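Local coordinates for protein 4-hydroxybenzoyl-CoA thioesterase (Pseudomonas sp. CBS3, PDB 1LO8) that hydrolyses 4-hydroxybenzoyl-CoA to 4-hydroxybenzoate and coenzyme A, the last step in 4-hydroxybenzoate formation from 4-chlorobenzoate, and works as a homotetramer, at residues F68-S73 with D106-M111; L78-C83 with Q94-S99; K85-K90 with R117-N122. One frame throughout, in Å; residues are numbered along the deposited sequence.

Interaction 1 of 3, residues F68-S73 with D106-M111; sequences FVCTAS and DVQLVM. With 4CA (4-hydroxybenzyl coenzyme A), chain B.
Phe-68 and Met-111 form an antiparallel non-hydrogen-bonded pair, and their side chains lie alongside each other on one face of the sheet. Phe-68 CB lies 3.6 Å from N4P of the bound 4-hydroxybenzyl coenzyme A (chain B). A chi1 of -52°, with CG anti to the carbonyl carbon, carries the ring towards Met-111 and the ligand arm, CG lying 4.0 Å from the same N4P. Phe-68 CD2 meets Met-111 CB at 4.0 Å and is equally close to ligand C3P. Farther out, CZ, the tip, lies 3.7 Å from Met-111 CE. Met-111 SD stands 5.4 Å from the Phe-68 ring centroid, 45° off the normal, an oblique Met-aromatic contact. The backbone joins through Val-110 O, which accepts from Val-69 N at 2.7 Å, tilted 22° from the carbonyl plane, and from Cys-70 N at 3.3 Å, on an in-plane lone pair. Val-110 and Met-111 form a classic beta bulge facing Val-98. An alanine in place of Phe-68 would probably leave a gap between Met-111 and ligand C3P, the Met-111 sulfur losing its aromatic partner. Chemically, an apolar ring flanks the pantetheine arm, while Phe-68 O accepts a weak hydrogen bond from its N8P.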
loop_
_atom_site.group_PDB
_atom_site.type_symbol
_atom_site.label_atom_id
_atom_site.label_comp_id
_atom_site.label_asym_id
_atom_site.label_seq_id
_atom_site.Cartn_x
_atom_site.Cartn_y
_atom_site.Cartn_z
ATOM N N PHE A 68 13.344 13.810 -5.663
ATOM C CA PHE A 68 11.949 14.222 -5.830
ATOM C C PHE A 68 11.954 15.678 -6.089
ATOM O O PHE A 68 12.232 16.422 -5.208
ATOM C CB PHE A 68 11.072 13.855 -4.619
ATOM C CG PHE A 68 11.211 12.403 -4.263
ATOM C CD1 PHE A 68 12.260 12.004 -3.444
ATOM C CD2 PHE A 68 10.305 11.448 -4.712
ATOM C CE1 PHE A 68 12.385 10.661 -3.096
ATOM C CE2 PHE A 68 10.440 10.089 -4.413
ATOM C CZ PHE A 68 11.470 9.716 -3.558
ATOM N N VAL A 69 11.719 16.035 -7.331
ATOM C CA VAL A 69 11.824 17.390 -7.851
ATOM C C VAL A 69 10.652 18.305 -7.632
ATOM O O VAL A 69 10.853 19.465 -7.347
ATOM C CB VAL A 69 12.182 17.303 -9.343
ATOM C CG1 VAL A 69 12.455 18.689 -9.919
ATOM C CG2 VAL A 69 13.365 16.344 -9.557
ATOM N N CYS A 70 9.431 17.803 -7.835
ATOM C CA CYS A 70 8.262 18.639 -7.591
ATOM C C CYS A 70 7.175 17.733 -7.075
ATOM O O CYS A 70 7.299 16.527 -7.201
ATOM C CB CYS A 70 7.729 19.473 -8.782
ATOM S SG CYS A 70 6.959 18.489 -10.086
ATOM N N THR A 71 6.086 18.298 -6.564
ATOM C CA THR A 71 5.008 17.436 -6.063
ATOM C C THR A 71 4.021 17.018 -7.147
ATOM O O THR A 71 3.935 17.571 -8.238
ATOM C CB THR A 71 4.220 18.156 -4.979
ATOM O OG1 THR A 71 3.501 19.188 -5.617
ATOM C CG2 THR A 71 5.105 18.787 -3.894
ATOM N N ALA A 72 3.252 15.987 -6.847
ATOM C CA ALA A 72 2.225 15.511 -7.744
ATOM C C ALA A 72 1.024 15.165 -6.869
ATOM O O ALA A 72 1.208 14.932 -5.697
ATOM C CB ALA A 72 2.640 14.337 -8.623
ATOM N N SER A 73 -0.184 15.110 -7.416
ATOM C CA SER A 73 -1.408 14.810 -6.637
ATOM C C SER A 73 -2.420 14.040 -7.425
ATOM O O SER A 73 -2.251 13.776 -8.601
ATOM C CB SER A 73 -2.072 16.073 -6.126
ATOM O OG SER A 73 -2.856 15.791 -4.989
ATOM N N ASP A 106 3.543 21.847 -20.801
ATOM C CA ASP A 106 4.907 21.755 -20.303
ATOM C C ASP A 106 5.106 20.461 -19.540
ATOM O O ASP A 106 4.274 20.018 -18.737
ATOM C CB ASP A 106 5.392 22.953 -19.468
ATOM C CG ASP A 106 5.575 24.196 -20.303
ATOM O OD1 ASP A 106 6.402 24.269 -21.210
ATOM O OD2 ASP A 106 4.727 25.156 -19.978
ATOM N N VAL A 107 6.239 19.863 -19.809
ATOM C CA VAL A 107 6.540 18.626 -19.166
ATOM C C VAL A 107 7.466 18.791 -17.966
ATOM O O VAL A 107 8.707 18.761 -18.116
ATOM C CB VAL A 107 7.088 17.644 -20.192
ATOM C CG1 VAL A 107 7.540 16.348 -19.530
ATOM C CG2 VAL A 107 6.033 17.396 -21.257
ATOM N N GLN A 108 6.821 18.928 -16.784
ATOM C CA GLN A 108 7.522 19.059 -15.523
ATOM C C GLN A 108 8.122 17.750 -15.005
ATOM O O GLN A 108 7.439 16.750 -15.010
ATOM C CB GLN A 108 6.579 19.576 -14.451
ATOM C CG GLN A 108 5.574 20.617 -14.967
ATOM C CD GLN A 108 5.123 21.550 -13.843
ATOM O OE1 GLN A 108 5.812 21.718 -12.824
ATOM N NE2 GLN A 108 3.965 22.184 -14.008
ATOM N N LEU A 109 9.373 17.755 -14.530
ATOM C CA LEU A 109 9.975 16.575 -13.992
ATOM C C LEU A 109 9.506 16.478 -12.527
ATOM O O LEU A 109 9.535 17.437 -11.780
ATOM C CB LEU A 109 11.503 16.580 -14.196
ATOM C CG LEU A 109 12.327 15.573 -13.383
ATOM C CD1 LEU A 109 12.157 14.150 -13.943
ATOM C CD2 LEU A 109 13.803 15.910 -13.516
ATOM N N VAL A 110 8.968 15.316 -12.161
ATOM C CA VAL A 110 8.454 15.090 -10.846
ATOM C C VAL A 110 9.536 14.396 -10.047
ATOM O O VAL A 110 10.009 14.803 -8.970
ATOM C CB VAL A 110 7.179 14.242 -10.906
ATOM C CG1 VAL A 110 6.782 13.750 -9.541
ATOM C CG2 VAL A 110 6.004 15.022 -11.474
ATOM N N MET A 111 9.963 13.290 -10.604
ATOM C CA MET A 111 11.004 12.559 -9.934
ATOM C C MET A 111 11.847 11.774 -10.899
ATOM O O MET A 111 11.474 11.582 -12.054
ATOM C CB MET A 111 10.560 11.694 -8.742
ATOM C CG MET A 111 9.656 10.538 -9.015
ATOM S SD MET A 111 10.525 8.991 -8.855
ATOM C CE MET A 111 10.999 8.920 -7.119
HETATM N N1A 4CA B . 19.123 16.657 -2.910
HETATM C C2A 4CA B . 19.556 17.239 -1.742
HETATM N N3A 4CA B . 19.062 18.255 -1.106
HETATM C C4A 4CA B . 17.988 18.739 -1.743
HETATM C C5A 4CA B . 17.452 18.283 -2.928
HETATM C C6A 4CA B . 18.050 17.154 -3.535
HETATM N N6A 4CA B . 17.642 16.579 -4.655
HETATM N N7A 4CA B . 16.348 19.054 -3.297
HETATM C C8A 4CA B . 16.249 19.974 -2.323
HETATM N N9A 4CA B . 17.246 19.845 -1.409
HETATM C C1D 4CA B . 17.563 20.776 -0.363
HETATM C C2D 4CA B . 17.787 22.049 -1.143
HETATM O O2D 4CA B . 19.155 22.214 -1.520
HETATM C C3D 4CA B . 17.536 23.102 -0.121
HETATM O O3D 4CA B . 18.724 23.298 0.611
HETATM P P3D 4CA B . 19.524 24.189 1.513
HETATM O O7A 4CA B . 20.892 24.328 0.887
HETATM O O8A 4CA B . 18.799 25.511 1.648
HETATM O O9A 4CA B . 19.661 23.567 2.874
HETATM C C4D 4CA B . 16.401 22.506 0.666
HETATM O O4D 4CA B . 16.411 21.069 0.325
HETATM C C5D 4CA B . 15.129 23.202 0.222
HETATM O O5D 4CA B . 15.049 23.085 -1.211
HETATM P P1A 4CA B . 14.798 24.418 -1.986
HETATM O O1A 4CA B . 15.075 24.140 -3.423
HETATM O O2A 4CA B . 15.788 25.374 -1.434
HETATM O O3A 4CA B . 13.369 24.947 -1.752
HETATM P P2A 4CA B . 11.965 24.723 -2.556
HETATM O O4A 4CA B . 10.870 25.203 -1.665
HETATM O O5A 4CA B . 12.002 25.566 -3.772
HETATM O O6A 4CA B . 11.718 23.171 -3.021
HETATM C CBP 4CA B . 10.344 21.395 -2.243
HETATM C CCP 4CA B . 11.478 22.349 -1.889
HETATM C CDP 4CA B . 8.992 22.131 -2.397
HETATM C CEP 4CA B . 10.263 20.267 -1.209
HETATM C CAP 4CA B . 10.578 20.797 -3.631
HETATM O OAP 4CA B . 11.784 20.001 -3.610
HETATM C C9P 4CA B . 9.589 19.634 -3.864
HETATM O O9P 4CA B . 8.368 19.782 -3.980
HETATM N N8P 4CA B . 10.123 18.295 -3.934
HETATM C C7P 4CA B . 9.030 17.322 -4.044
HETATM C C6P 4CA B . 8.704 16.777 -2.659
HETATM C C5P 4CA B . 7.829 15.508 -2.787
HETATM O O5P 4CA B . 6.782 15.464 -3.394
HETATM N N4P 4CA B . 8.378 14.293 -2.237
HETATM C C3P 4CA B . 7.473 13.154 -2.399
HETATM C C2P 4CA B . 6.407 13.129 -1.299
HETATM S S1P 4CA B . 6.947 13.109 0.426
HETATM C C1B 4CA B . 5.504 12.831 1.379
HETATM C C2B 4CA B . 5.625 13.242 2.770
HETATM C C3B 4CA B . 5.121 14.503 3.158
HETATM C C4B 4CA B . 5.219 14.909 4.504
HETATM C C5B 4CA B . 5.801 14.041 5.456
HETATM O O2B 4CA B . 5.768 14.361 6.797
HETATM C C6B 4CA B . 6.355 12.796 5.043
HETATM C C7B 4CA B . 6.209 12.362 3.708
#

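Interaction 2 of 3, residues L78-C83 with Q94-S99; sequences LTIETC and QRHSVS
Thr-82 and His-96 carry the polar side-chain contact of this antiparallel strand pair, whose segment axes run 163° apart and approach to 4.6 Å. Thr-82 OG1 meets His-96 ND1 at 2.5 Å, at the edge of the imidazole and in its plane; this is a short hydrogen bond in which either atom could be the donor. With chi1 of -60° the Thr-82 hydroxyl is anti to the carbonyl carbon, while CG2, anti to the backbone N, lies 3.5 Å from Gln-94 NE2 as a packing contact. The other ring nitrogen, His-96 NE2, is bonded to Glu-115 OE1, which fixes the imidazole at two points.

Backbone bonding follows regular antiparallel geometry. Thr-79 with Ser-99, Glu-81 with Ser-97 and Cys-83 with Arg-95 are hydrogen-bonded pairs, each closed by two N-H to O bonds; Glu-81 N to Ser-97 O measures 2.8 Å. The intervening pairs are non-hydrogen-bonded. Water 1 adds a bridge at one end, donating to Thr-79 O at 2.9 Å and bonding to Ser-99 OG at 3.0 Å.

Apolar packing centres on Val-98, whose two methyls divide the work. Its CG1 meets Leu-78 CD2 at 3.7 Å, and its CG2 meets Ile-80 CG1 at 3.8 Å with the two side chains alongside each other.

The hairpin has strand 4-10 along its 77-87 edge and strand 107-123 beyond 92-101. Helix 25-41 covers the face of Ile-80, Thr-82, His-96 and Val-98: Ala-34 touches Thr-82, and Leu-31 touches both His-96 and Val-98. Ser-35 OG of the same helix hydrogen-bonds Gln-94 OE1. This is the wrapping of a sheet around a long helix that defines the hotdog fold.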
loop_
_atom_site.group_PDB
_atom_site.type_symbol
_atom_site.label_atom_id
_atom_site.label_comp_id
_atom_site.label_asym_id
_atom_site.label_seq_id
_atom_site.Cartn_x
_atom_site.Cartn_y
_atom_site.Cartn_z
ATOM N N LEU A 78 0.997 10.592 -14.534
ATOM C CA LEU A 78 2.406 10.475 -14.645
ATOM C C LEU A 78 2.824 9.749 -15.873
ATOM O O LEU A 78 2.143 8.842 -16.281
ATOM C CB LEU A 78 3.073 9.822 -13.415
ATOM C CG LEU A 78 2.755 10.460 -12.064
ATOM C CD1 LEU A 78 3.138 9.463 -10.945
ATOM C CD2 LEU A 78 3.554 11.741 -11.928
ATOM N N THR A 79 3.942 10.193 -16.432
ATOM C CA THR A 79 4.536 9.547 -17.553
ATOM C C THR A 79 5.902 9.123 -17.068
ATOM O O THR A 79 6.656 9.940 -16.577
ATOM C CB THR A 79 4.637 10.375 -18.832
ATOM O OG1 THR A 79 3.353 10.629 -19.383
ATOM C CG2 THR A 79 5.387 9.524 -19.849
ATOM N N ILE A 80 6.172 7.836 -17.153
ATOM C CA ILE A 80 7.410 7.271 -16.685
ATOM C C ILE A 80 8.194 6.748 -17.853
ATOM O O ILE A 80 7.669 6.070 -18.739
ATOM C CB ILE A 80 7.187 6.144 -15.674
ATOM C CG1 ILE A 80 6.332 6.622 -14.497
ATOM C CG2 ILE A 80 8.531 5.627 -15.211
ATOM C CD1 ILE A 80 5.773 5.486 -13.628
ATOM N N GLU A 81 9.472 7.094 -17.812
ATOM C CA GLU A 81 10.435 6.705 -18.805
ATOM C C GLU A 81 11.482 5.843 -18.158
ATOM O O GLU A 81 12.179 6.285 -17.254
ATOM C CB GLU A 81 11.118 7.977 -19.320
ATOM C CG GLU A 81 11.085 8.095 -20.827
ATOM C CD GLU A 81 12.069 9.131 -21.214
ATOM O OE1 GLU A 81 12.226 10.183 -20.611
ATOM O OE2 GLU A 81 12.727 8.802 -22.298
ATOM N N THR A 82 11.586 4.619 -18.650
ATOM C CA THR A 82 12.575 3.679 -18.096
ATOM C C THR A 82 13.491 3.116 -19.177
ATOM O O THR A 82 13.031 2.813 -20.286
ATOM C CB THR A 82 11.792 2.516 -17.442
ATOM O OG1 THR A 82 10.994 3.081 -16.425
ATOM C CG2 THR A 82 12.710 1.431 -16.874
ATOM N N CYS A 83 14.782 2.997 -18.842
ATOM C CA CYS A 83 15.792 2.434 -19.712
ATOM C C CYS A 83 16.885 1.790 -18.858
ATOM O O CYS A 83 17.023 1.997 -17.650
ATOM C CB CYS A 83 16.454 3.491 -20.589
ATOM S SG CYS A 83 17.644 4.419 -19.584
ATOM N N GLN A 94 18.933 0.443 -13.786
ATOM C CA GLN A 94 17.749 0.867 -14.473
ATOM C C GLN A 94 17.445 2.276 -14.035
ATOM O O GLN A 94 17.325 2.534 -12.842
ATOM C CB GLN A 94 16.555 0.035 -14.033
ATOM C CG GLN A 94 15.452 -0.080 -15.093
ATOM C CD GLN A 94 14.569 -1.307 -14.886
ATOM O OE1 GLN A 94 14.504 -1.819 -13.777
ATOM N NE2 GLN A 94 13.883 -1.762 -15.918
ATOM N N ARG A 95 17.297 3.142 -15.024
ATOM C CA ARG A 95 17.014 4.541 -14.815
ATOM C C ARG A 95 15.569 4.897 -15.144
ATOM O O ARG A 95 15.012 4.454 -16.160
ATOM C CB ARG A 95 17.928 5.355 -15.704
ATOM C CG ARG A 95 17.452 6.795 -15.803
ATOM C CD ARG A 95 18.635 7.673 -16.147
ATOM N NE ARG A 95 19.570 7.668 -15.033
ATOM C CZ ARG A 95 20.722 8.325 -15.049
ATOM N NH1 ARG A 95 21.115 9.035 -16.097
ATOM N NH2 ARG A 95 21.514 8.286 -13.996
ATOM N N HIS A 96 14.938 5.708 -14.282
ATOM C CA HIS A 96 13.571 6.115 -14.531
ATOM C C HIS A 96 13.458 7.611 -14.370
ATOM O O HIS A 96 14.090 8.250 -13.507
ATOM C CB HIS A 96 12.517 5.467 -13.575
ATOM C CG HIS A 96 12.636 4.015 -13.303
ATOM N ND1 HIS A 96 11.970 3.113 -14.094
ATOM C CD2 HIS A 96 13.353 3.358 -12.361
ATOM C CE1 HIS A 96 12.236 1.920 -13.611
ATOM N NE2 HIS A 96 13.079 2.030 -12.575
ATOM N N SER A 97 12.698 8.168 -15.249
ATOM C CA SER A 97 12.382 9.574 -15.218
ATOM C C SER A 97 10.865 9.677 -15.137
ATOM O O SER A 97 10.130 9.040 -15.923
ATOM C CB SER A 97 12.924 10.389 -16.381
ATOM O OG SER A 97 12.791 11.750 -16.002
ATOM N N VAL A 98 10.361 10.441 -14.162
ATOM C CA VAL A 98 8.930 10.554 -13.984
ATOM C C VAL A 98 8.562 11.991 -14.207
ATOM O O VAL A 98 9.184 12.857 -13.626
ATOM C CB VAL A 98 8.465 10.073 -12.566
ATOM C CG1 VAL A 98 6.981 10.332 -12.342
ATOM C CG2 VAL A 98 8.726 8.587 -12.302
ATOM N N SER A 99 7.564 12.240 -15.022
ATOM C CA SER A 99 7.173 13.626 -15.190
ATOM C C SER A 99 5.670 13.682 -15.313
ATOM O O SER A 99 5.003 12.659 -15.446
ATOM C CB SER A 99 7.790 14.237 -16.446
ATOM O OG SER A 99 7.162 13.649 -17.587
HETATM O O HOH W 1 8.827 11.176 -18.123
#

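Interaction 3 of 3, residues K85-K90 with R117-N122; sequences KEWRRK and RVFAMN. With 4CA (4-hydroxybenzyl coenzyme A), chain C.
Val-118 meets Lys-90 through a first torsion of -53°, which puts CG1 anti to its carbonyl carbon and 3.2 Å from Lys-90 O. The same CG1 lies 3.3 Å from O4D of the bound 4-hydroxybenzyl coenzyme A (chain C), touching backbone and ribose at once. In Lys-90, chi1 of -64° brings CG beside the ligand's 3'-phosphate, 3.3 Å from O8A. Its backbone N donates to O9A of that phosphate at 2.6 Å, a fairly straight bond with 162° at the hydrogen. Water 2 links the segments: it lies 2.7 Å from Lys-90 O, to which it can donate, and accepts from Phe-119 N at 2.6 Å. Farther along, Trp-87 CZ3 and Phe-119 CE2 come together at 4.5 Å, each near the plane of the other's ring. Arg-117 turns the edge of its guanidinium to the ligand's hydroxybenzyl ring, NH1 lying 3.6 Å from C6B; Glu-115 and Asp-32 form salt bridges with NE and NH2, and Thr-59 O accepts from NH1, so the group is fixed on several sides. The chemistry thus divides along the bound molecule: a main-chain N-H for the 3'-phosphate, a valine methyl for the ribose, and an arginine edge for the aromatic group.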
loop_
_atom_site.group_PDB
_atom_site.type_symbol
_atom_site.label_atom_id
_atom_site.label_comp_id
_atom_site.label_asym_id
_atom_site.label_seq_id
_atom_site.Cartn_x
_atom_site.Cartn_y
_atom_site.Cartn_z
ATOM N N LYS A 85 20.507 1.804 -17.958
ATOM C CA LYS A 85 21.618 2.712 -18.202
ATOM C C LYS A 85 22.953 2.007 -18.335
ATOM O O LYS A 85 23.823 2.512 -18.997
ATOM C CB LYS A 85 21.642 3.910 -17.225
ATOM C CG LYS A 85 22.987 4.211 -16.595
ATOM C CD LYS A 85 22.807 5.000 -15.307
ATOM C CE LYS A 85 24.012 5.839 -14.925
ATOM N NZ LYS A 85 24.828 5.193 -13.883
ATOM N N GLU A 86 23.108 0.829 -17.735
ATOM C CA GLU A 86 24.382 0.144 -17.758
ATOM C C GLU A 86 24.256 -1.291 -17.322
ATOM O O GLU A 86 23.558 -1.592 -16.357
ATOM C CB GLU A 86 25.295 0.858 -16.729
ATOM C CG GLU A 86 26.580 0.097 -16.336
ATOM C CD GLU A 86 27.284 0.861 -15.255
ATOM O OE1 GLU A 86 28.159 0.408 -14.567
ATOM O OE2 GLU A 86 26.812 2.074 -15.132
ATOM N N TRP A 87 24.911 -2.185 -18.049
ATOM C CA TRP A 87 24.889 -3.596 -17.699
ATOM C C TRP A 87 26.166 -3.834 -16.953
ATOM O O TRP A 87 27.216 -3.286 -17.270
ATOM C CB TRP A 87 24.743 -4.581 -18.894
ATOM C CG TRP A 87 23.470 -4.443 -19.641
ATOM C CD1 TRP A 87 23.300 -3.700 -20.735
ATOM C CD2 TRP A 87 22.215 -5.088 -19.376
ATOM N NE1 TRP A 87 22.010 -3.794 -21.163
ATOM C CE2 TRP A 87 21.315 -4.638 -20.345
ATOM C CE3 TRP A 87 21.750 -5.971 -18.412
ATOM C CZ2 TRP A 87 19.979 -5.037 -20.365
ATOM C CZ3 TRP A 87 20.427 -6.365 -18.423
ATOM C CH2 TRP A 87 19.539 -5.900 -19.391
ATOM N N ARG A 88 26.087 -4.639 -15.944
ATOM C CA ARG A 88 27.276 -4.924 -15.213
ATOM C C ARG A 88 27.374 -6.406 -15.194
ATOM O O ARG A 88 26.674 -7.046 -15.970
ATOM C CB ARG A 88 27.349 -4.281 -13.837
ATOM C CG ARG A 88 27.058 -2.774 -13.872
ATOM C CD ARG A 88 26.828 -2.177 -12.488
ATOM N NE ARG A 88 26.937 -0.735 -12.545
ATOM C CZ ARG A 88 26.996 0.082 -11.501
ATOM N NH1 ARG A 88 26.952 -0.365 -10.243
ATOM N NH2 ARG A 88 27.083 1.394 -11.732
ATOM N N ARG A 89 28.168 -6.950 -14.301
ATOM C CA ARG A 89 28.290 -8.390 -14.288
ATOM C C ARG A 89 27.036 -9.132 -13.889
ATOM O O ARG A 89 26.498 -9.903 -14.674
ATOM C CB ARG A 89 29.464 -8.845 -13.443
ATOM C CG ARG A 89 29.584 -10.356 -13.302
ATOM C CD ARG A 89 31.034 -10.764 -13.111
ATOM N NE ARG A 89 31.332 -12.027 -13.762
ATOM C CZ ARG A 89 31.117 -13.167 -13.131
ATOM N NH1 ARG A 89 30.625 -13.201 -11.890
ATOM N NH2 ARG A 89 31.375 -14.302 -13.751
ATOM N N LYS A 90 26.639 -8.942 -12.643
ATOM C CA LYS A 90 25.457 -9.578 -12.089
ATOM C C LYS A 90 24.385 -8.559 -11.740
ATOM O O LYS A 90 23.402 -8.867 -11.099
ATOM C CB LYS A 90 25.800 -10.353 -10.837
ATOM C CG LYS A 90 26.758 -11.522 -11.067
ATOM C CD LYS A 90 26.985 -12.260 -9.760
ATOM C CE LYS A 90 27.613 -13.630 -9.918
ATOM N NZ LYS A 90 27.658 -14.373 -8.649
ATOM N N ARG A 117 19.490 -3.248 -9.817
ATOM C CA ARG A 117 18.804 -4.494 -9.582
ATOM C C ARG A 117 19.610 -5.655 -10.117
ATOM O O ARG A 117 20.596 -5.480 -10.810
ATOM C CB ARG A 117 17.418 -4.500 -10.272
ATOM C CG ARG A 117 16.405 -3.433 -9.818
ATOM C CD ARG A 117 15.221 -3.390 -10.750
ATOM N NE ARG A 117 14.185 -2.445 -10.311
ATOM C CZ ARG A 117 13.125 -2.818 -9.604
ATOM N NH1 ARG A 117 12.895 -4.075 -9.187
ATOM N NH2 ARG A 117 12.239 -1.903 -9.293
ATOM N N VAL A 118 19.181 -6.855 -9.784
ATOM C CA VAL A 118 19.837 -8.062 -10.295
ATOM C C VAL A 118 18.770 -9.103 -10.642
ATOM O O VAL A 118 17.642 -9.080 -10.096
ATOM C CB VAL A 118 20.727 -8.710 -9.232
ATOM C CG1 VAL A 118 21.724 -7.778 -8.602
ATOM C CG2 VAL A 118 19.835 -9.259 -8.116
ATOM N N PHE A 119 19.141 -10.055 -11.516
ATOM C CA PHE A 119 18.258 -11.169 -11.835
ATOM C C PHE A 119 18.517 -12.147 -10.717
ATOM O O PHE A 119 19.675 -12.332 -10.418
ATOM C CB PHE A 119 18.596 -11.814 -13.152
ATOM C CG PHE A 119 17.977 -10.992 -14.230
ATOM C CD1 PHE A 119 16.636 -11.153 -14.576
ATOM C CD2 PHE A 119 18.720 -10.017 -14.888
ATOM C CE1 PHE A 119 16.043 -10.372 -15.565
ATOM C CE2 PHE A 119 18.128 -9.219 -15.871
ATOM C CZ PHE A 119 16.789 -9.397 -16.219
ATOM N N ALA A 120 17.482 -12.685 -10.060
ATOM C CA ALA A 120 17.736 -13.559 -8.943
ATOM C C ALA A 120 16.942 -14.826 -8.932
ATOM O O ALA A 120 15.857 -14.979 -9.472
ATOM C CB ALA A 120 17.419 -12.907 -7.613
ATOM N N MET A 121 17.494 -15.727 -8.179
ATOM C CA MET A 121 16.876 -16.989 -7.997
ATOM C C MET A 121 16.661 -17.200 -6.533
ATOM O O MET A 121 17.281 -16.514 -5.721
ATOM C CB MET A 121 17.846 -18.007 -8.573
ATOM C CG MET A 121 17.739 -17.850 -10.056
ATOM S SD MET A 121 18.655 -19.174 -10.816
ATOM C CE MET A 121 19.923 -19.337 -9.535
ATOM N N ASN A 122 15.767 -18.108 -6.196
ATOM C CA ASN A 122 15.524 -18.407 -4.800
ATOM C C ASN A 122 16.165 -19.750 -4.574
ATOM O O ASN A 122 15.669 -20.743 -5.103
ATOM C CB ASN A 122 14.028 -18.606 -4.472
ATOM C CG ASN A 122 13.252 -17.376 -4.023
ATOM O OD1 ASN A 122 13.631 -16.719 -3.048
ATOM N ND2 ASN A 122 12.148 -17.047 -4.718
HETATM N N1A 4CA C . 25.000 -1.276 -5.001
HETATM C C2A 4CA C . 25.306 -1.600 -6.301
HETATM N N3A 4CA C . 25.359 -2.770 -6.859
HETATM C C4A 4CA C . 25.063 -3.732 -5.975
HETATM C C5A 4CA C . 24.762 -3.568 -4.641
HETATM C C6A 4CA C . 24.707 -2.250 -4.130
HETATM N N6A 4CA C . 24.408 -1.920 -2.884
HETATM N N7A 4CA C . 24.533 -4.803 -4.032
HETATM C C8A 4CA C . 24.714 -5.695 -5.021
HETATM N N9A 4CA C . 25.082 -5.090 -6.180
HETATM C C1D 4CA C . 25.553 -5.746 -7.367
HETATM C C2D 4CA C . 26.729 -6.531 -6.839
HETATM O O2D 4CA C . 27.949 -5.794 -6.925
HETATM C C3D 4CA C . 26.863 -7.625 -7.840
HETATM O O3D 4CA C . 27.626 -7.140 -8.921
HETATM P P3D 4CA C . 28.471 -7.459 -10.118
HETATM O O7A 4CA C . 29.752 -6.674 -9.967
HETATM O O8A 4CA C . 28.696 -8.955 -10.164
HETATM O O9A 4CA C . 27.773 -7.032 -11.379
HETATM C C4D 4CA C . 25.426 -7.925 -8.165
HETATM O O4D 4CA C . 24.671 -6.748 -7.691
HETATM C C5D 4CA C . 25.051 -9.195 -7.426
HETATM O O5D 4CA C . 25.367 -8.996 -6.035
HETATM P P1A 4CA C . 26.230 -10.116 -5.370
HETATM O O1A 4CA C . 26.711 -9.574 -4.069
HETATM O O2A 4CA C . 27.363 -10.332 -6.302
HETATM O O3A 4CA C . 25.429 -11.423 -5.204
HETATM P P2A 4CA C . 24.513 -12.007 -3.984
HETATM O O4A 4CA C . 23.723 -13.144 -4.538
HETATM O O5A 4CA C . 25.427 -12.519 -2.939
HETATM O O6A 4CA C . 23.538 -10.881 -3.300
HETATM C CBP 4CA C . 21.215 -10.393 -3.415
HETATM C CCP 4CA C . 22.514 -10.500 -4.205
HETATM C CDP 4CA C . 20.716 -11.775 -2.929
HETATM C CEP 4CA C . 20.153 -9.664 -4.245
HETATM C CAP 4CA C . 21.457 -9.630 -2.113
HETATM O OAP 4CA C . 21.854 -8.275 -2.421
HETATM C C9P 4CA C . 20.101 -9.284 -1.459
HETATM O O9P 4CA C . 19.330 -10.126 -0.986
HETATM N N8P 4CA C . 19.705 -7.897 -1.414
HETATM C C7P 4CA C . 18.350 -7.778 -0.865
HETATM C C6P 4CA C . 17.350 -7.694 -2.012
HETATM C C5P 4CA C . 15.981 -7.208 -1.481
HETATM O O5P 4CA C . 15.376 -7.740 -0.579
HETATM N N4P 4CA C . 15.479 -5.977 -2.040
HETATM C C3P 4CA C . 14.177 -5.607 -1.482
HETATM C C2P 4CA C . 13.038 -6.350 -2.188
HETATM S S1P 4CA C . 12.886 -6.195 -3.982
HETATM C C1B 4CA C . 11.364 -6.951 -4.403
HETATM C C2B 4CA C . 11.268 -7.353 -5.798
HETATM C C3B 4CA C . 11.540 -8.695 -6.145
HETATM C C4B 4CA C . 11.439 -9.103 -7.490
HETATM C C5B 4CA C . 11.045 -8.168 -8.476
HETATM O O2B 4CA C . 10.797 -8.587 -9.767
HETATM C C6B 4CA C . 10.828 -6.806 -8.124
HETATM C C7B 4CA C . 10.873 -6.407 -6.771
HETATM O O HOH W 2 21.555 -10.347 -12.438
#

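In the fold
All three interactions reach the same antiparallel sheet. Interactions 1 and 2 have centres about 12 Å apart and meet directly: Val-110 N and Val-98 O are 2.9 Å apart, joining strand 107-123 to 92-101. Interactions 2 and 3, centres about 19 Å apart, touch where Gln-94 OE1 packs 3.5 Å from Arg-117 CD. Interactions 1 and 3 share strand 107-123, but their centres are about 29 Å apart, on opposite sides of the chain's centre. These two touch different ligand copies; interaction 2 touches none, its Gln-94 side chain lying about 8 Å from one. The molecule at interaction 1 is also bound by Lys-90 N and Thr-59 N of the second subunit, so the pocket spans an interface. Phe-68 is about 10 Å, side chain to side chain, from the active-site Asp-17.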